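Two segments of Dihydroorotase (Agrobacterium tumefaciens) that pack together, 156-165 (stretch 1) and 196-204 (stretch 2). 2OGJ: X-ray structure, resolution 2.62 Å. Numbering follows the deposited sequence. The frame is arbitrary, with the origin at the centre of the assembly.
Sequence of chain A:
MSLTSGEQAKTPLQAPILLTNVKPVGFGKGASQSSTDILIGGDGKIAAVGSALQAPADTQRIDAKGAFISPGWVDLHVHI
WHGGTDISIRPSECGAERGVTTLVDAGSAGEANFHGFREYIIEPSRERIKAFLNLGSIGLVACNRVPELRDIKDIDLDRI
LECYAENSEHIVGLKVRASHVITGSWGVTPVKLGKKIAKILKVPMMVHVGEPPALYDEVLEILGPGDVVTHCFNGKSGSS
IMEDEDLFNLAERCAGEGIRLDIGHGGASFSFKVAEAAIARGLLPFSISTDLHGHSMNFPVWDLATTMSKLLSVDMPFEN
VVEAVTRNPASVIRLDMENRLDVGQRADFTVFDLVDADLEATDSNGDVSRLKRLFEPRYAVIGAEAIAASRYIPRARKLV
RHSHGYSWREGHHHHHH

Stretch 1, residues 156-165: DLDRILECYA
Stretch 2 196-204: KIAKILKVP

The contact joins two helical segments of one chain. Residues 157-165 form a helix, preceded by Asp156 at its N-cap. Residues 196-201 are the last part of a second helix, which begins earlier in the chain. The two helices run in roughly the same direction, with 35° between their N-to-C directions and a signed crossing angle of -35°. Their axes come no closer than 11.0 Å. The register is set by two pairs: the CA atoms of Leu157 and Ile197 are 7.1 Å apart, and those of Leu161 and Leu201 are 7.2 Å apart. Each step is four residues, about one helical turn, so the two helices advance together.

Backbone hydrogen bonds hold each segment in shape. In the first helix phi/psi stays near -62/-43, and i to i+4 bonds run from Ile160 N to Asp156 O (2.9 Å) through to Ala165 N to Leu161 O (3.2 Å). In the second, Ile200 N donates to Lys196 O (3.0 Å) and Leu201 N to Ile197 O (2.8 Å). Lys202 then leaves helical geometry with positive phi (65/50). Its N makes a weak bond to Ala198 O (2.8 Å), and Val203 N reaches the same Ala198 O at 3.0 Å. Val203 is extended (-137/155), and Pro204 follows at -73/162.

The polar side-chain interactions lie within the first stretch. Asp156 (chi1 t) caps the helix: its OD1 accepts from Arg159 N at 3.0 Å, satisfying an amide of the first turn. Its OD2 forms a salt bridge with Arg159 NH1 at 2.8 Å. Arg159 has chi1 m, chi2 t and chi3 t, with chi4 at 69°. Neither residue touches the other stretch, and no hydrogen bond crosses the contact.

The contact itself is apolar and buries 435 Å², both sides summed. At its N-terminal end, Leu157 CG lies 4.0 Å from Ile197 CG1. Leu157 is t,t; its CA-to-CB bond points sideways, but the end of the side chain comes nearer. Ile160 (m,t) points toward the second stretch. Its CG2 is 3.9 Å from Ile197 CG2 and 4.0 Å from Leu201 CD1, so one methyl bridges residues a turn apart. Ile197 is also m,t.

Leu201 (m,t) has the largest area covered by the other stretch. Its CD2 is 3.3 Å from Leu161 CD2, a very tight approach for two methyls. Leu161 is also m,t, and its CD2 lies 4.0 Å from CG2 of Ile200 (m,t).

The aromatic contacts come from Tyr164, near the end of the first stretch. Its chi1 is t and chi2 is 80°. Tyr164 CD2 lies 3.5 Å from Leu201 CD2, and Tyr164 CE1 lies 4.3 Å from Val203 CG2. Both methyls approach the ring obliquely. Val203 has chi1 p and points toward the first stretch. The contact thus continues past the second helix.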

# COMPACT_ATOMS: atom_id res chain seq x y z
N ASP A 156 17.05 -6.77 1.55
CA ASP A 156 17.30 -8.17 1.88
C ASP A 156 18.62 -8.28 2.63
O ASP A 156 19.67 -8.48 2.02
CB ASP A 156 17.35 -9.00 0.61
CG ASP A 156 17.19 -10.49 0.88
OD1 ASP A 156 17.89 -11.02 1.79
OD2 ASP A 156 16.35 -11.11 0.17
N LEU A 157 18.53 -8.16 3.95
CA LEU A 157 19.70 -8.20 4.83
C LEU A 157 20.60 -9.41 4.64
O LEU A 157 21.81 -9.27 4.54
CB LEU A 157 19.23 -8.12 6.29
CG LEU A 157 20.24 -8.04 7.44
CD1 LEU A 157 19.55 -7.47 8.65
CD2 LEU A 157 20.82 -9.41 7.72
N ASP A 158 20.00 -10.59 4.57
CA ASP A 158 20.78 -11.81 4.39
C ASP A 158 21.53 -11.79 3.06
O ASP A 158 22.72 -12.11 3.00
CB ASP A 158 19.87 -13.04 4.49
CG ASP A 158 19.57 -13.44 5.95
OD1 ASP A 158 18.43 -13.89 6.21
OD2 ASP A 158 20.47 -13.33 6.82
N ARG A 159 20.85 -11.41 1.98
CA ARG A 159 21.52 -11.35 0.69
C ARG A 159 22.59 -10.25 0.66
O ARG A 159 23.62 -10.40 -0.01
CB ARG A 159 20.49 -11.18 -0.42
CG ARG A 159 19.75 -12.47 -0.74
CD ARG A 159 18.92 -12.33 -2.00
NE ARG A 159 18.29 -13.59 -2.43
CZ ARG A 159 17.31 -14.22 -1.78
NH1 ARG A 159 16.82 -13.72 -0.65
NH2 ARG A 159 16.82 -15.36 -2.27
N ILE A 160 22.37 -9.16 1.39
CA ILE A 160 23.37 -8.10 1.45
C ILE A 160 24.59 -8.67 2.17
O ILE A 160 25.73 -8.47 1.75
CB ILE A 160 22.86 -6.87 2.21
CG1 ILE A 160 21.81 -6.14 1.37
CG2 ILE A 160 24.02 -5.97 2.55
CD1 ILE A 160 21.13 -4.96 2.09
N LEU A 161 24.36 -9.40 3.25
CA LEU A 161 25.48 -9.98 3.98
C LEU A 161 26.20 -10.99 3.09
O LEU A 161 27.43 -11.07 3.09
CB LEU A 161 25.02 -10.67 5.27
CG LEU A 161 24.48 -9.79 6.40
CD1 LEU A 161 24.38 -10.62 7.67
CD2 LEU A 161 25.38 -8.61 6.64
N GLU A 162 25.42 -11.78 2.35
CA GLU A 162 26.00 -12.77 1.46
C GLU A 162 26.82 -12.05 0.37
O GLU A 162 27.99 -12.37 0.15
CB GLU A 162 24.89 -13.63 0.85
CG GLU A 162 25.39 -14.82 0.04
CD GLU A 162 24.32 -15.37 -0.90
OE1 GLU A 162 23.73 -14.57 -1.66
OE2 GLU A 162 24.08 -16.59 -0.88
N CYS A 163 26.21 -11.06 -0.28
CA CYS A 163 26.87 -10.29 -1.33
C CYS A 163 28.19 -9.64 -0.89
O CYS A 163 29.18 -9.67 -1.62
CB CYS A 163 25.94 -9.19 -1.86
SG CYS A 163 26.58 -8.30 -3.31
N TYR A 164 28.21 -9.06 0.30
CA TYR A 164 29.40 -8.40 0.81
C TYR A 164 30.54 -9.36 1.11
O TYR A 164 31.70 -9.03 0.86
CB TYR A 164 29.07 -7.63 2.09
CG TYR A 164 30.28 -6.95 2.67
CD1 TYR A 164 30.74 -5.75 2.15
CD2 TYR A 164 31.01 -7.55 3.68
CE1 TYR A 164 31.90 -5.16 2.62
CE2 TYR A 164 32.18 -6.98 4.16
CZ TYR A 164 32.62 -5.79 3.63
OH TYR A 164 33.81 -5.24 4.08
N ALA A 165 30.21 -10.53 1.65
CA ALA A 165 31.20 -11.56 2.00
C ALA A 165 31.97 -12.02 0.77
O ALA A 165 33.17 -12.26 0.82
CB ALA A 165 30.52 -12.73 2.64
N LYS A 196 22.17 -0.18 10.79
CA LYS A 196 22.24 -1.46 11.47
C LYS A 196 23.10 -2.45 10.68
O LYS A 196 24.05 -3.04 11.23
CB LYS A 196 20.83 -2.04 11.65
CG LYS A 196 20.78 -3.35 12.42
CD LYS A 196 21.10 -3.15 13.89
CE LYS A 196 21.03 -4.46 14.67
NZ LYS A 196 21.30 -4.18 16.10
N ILE A 197 22.78 -2.61 9.39
CA ILE A 197 23.51 -3.52 8.49
C ILE A 197 24.96 -3.07 8.32
O ILE A 197 25.87 -3.90 8.36
CB ILE A 197 22.81 -3.62 7.11
CG1 ILE A 197 21.42 -4.26 7.28
CG2 ILE A 197 23.66 -4.45 6.16
CD1 ILE A 197 20.44 -4.02 6.13
N ALA A 198 25.17 -1.77 8.14
CA ALA A 198 26.52 -1.21 8.00
C ALA A 198 27.35 -1.56 9.24
O ALA A 198 28.50 -1.98 9.13
CB ALA A 198 26.44 0.31 7.80
N LYS A 199 26.75 -1.40 10.43
CA LYS A 199 27.42 -1.73 11.68
C LYS A 199 27.76 -3.22 11.73
O LYS A 199 28.84 -3.61 12.18
CB LYS A 199 26.54 -1.37 12.89
CG LYS A 199 26.39 0.14 13.13
CD LYS A 199 26.32 0.51 14.62
CE LYS A 199 25.06 0.01 15.30
NZ LYS A 199 23.82 0.65 14.76
N ILE A 200 26.85 -4.06 11.24
CA ILE A 200 27.09 -5.51 11.21
C ILE A 200 28.24 -5.85 10.28
O ILE A 200 29.09 -6.66 10.62
CB ILE A 200 25.83 -6.29 10.73
CG1 ILE A 200 24.74 -6.23 11.79
CG2 ILE A 200 26.19 -7.74 10.43
CD1 ILE A 200 23.45 -6.89 11.36
N LEU A 201 28.25 -5.22 9.10
CA LEU A 201 29.29 -5.45 8.10
C LEU A 201 30.59 -4.79 8.49
O LEU A 201 31.65 -5.12 7.97
CB LEU A 201 28.85 -4.93 6.72
CG LEU A 201 27.69 -5.71 6.07
CD1 LEU A 201 27.21 -5.02 4.82
CD2 LEU A 201 28.17 -7.13 5.76
N LYS A 202 30.49 -3.86 9.44
CA LYS A 202 31.65 -3.11 9.91
C LYS A 202 32.16 -2.28 8.74
O LYS A 202 33.36 -2.26 8.45
CB LYS A 202 32.74 -4.06 10.42
CG LYS A 202 32.30 -4.91 11.61
CD LYS A 202 33.45 -5.74 12.19
CE LYS A 202 34.04 -6.67 11.14
NZ LYS A 202 35.29 -7.31 11.63
N VAL A 203 31.24 -1.56 8.11
CA VAL A 203 31.56 -0.75 6.95
C VAL A 203 30.90 0.64 7.00
O VAL A 203 29.87 0.83 7.67
CB VAL A 203 31.14 -1.55 5.68
CG1 VAL A 203 29.67 -1.29 5.35
CG2 VAL A 203 32.08 -1.26 4.52
N PRO A 204 31.47 1.64 6.32
CA PRO A 204 30.88 2.97 6.34
C PRO A 204 29.60 3.09 5.53
O PRO A 204 29.33 2.28 4.67
CB PRO A 204 31.99 3.85 5.81
CG PRO A 204 32.68 2.94 4.85
CD PRO A 204 32.77 1.66 5.62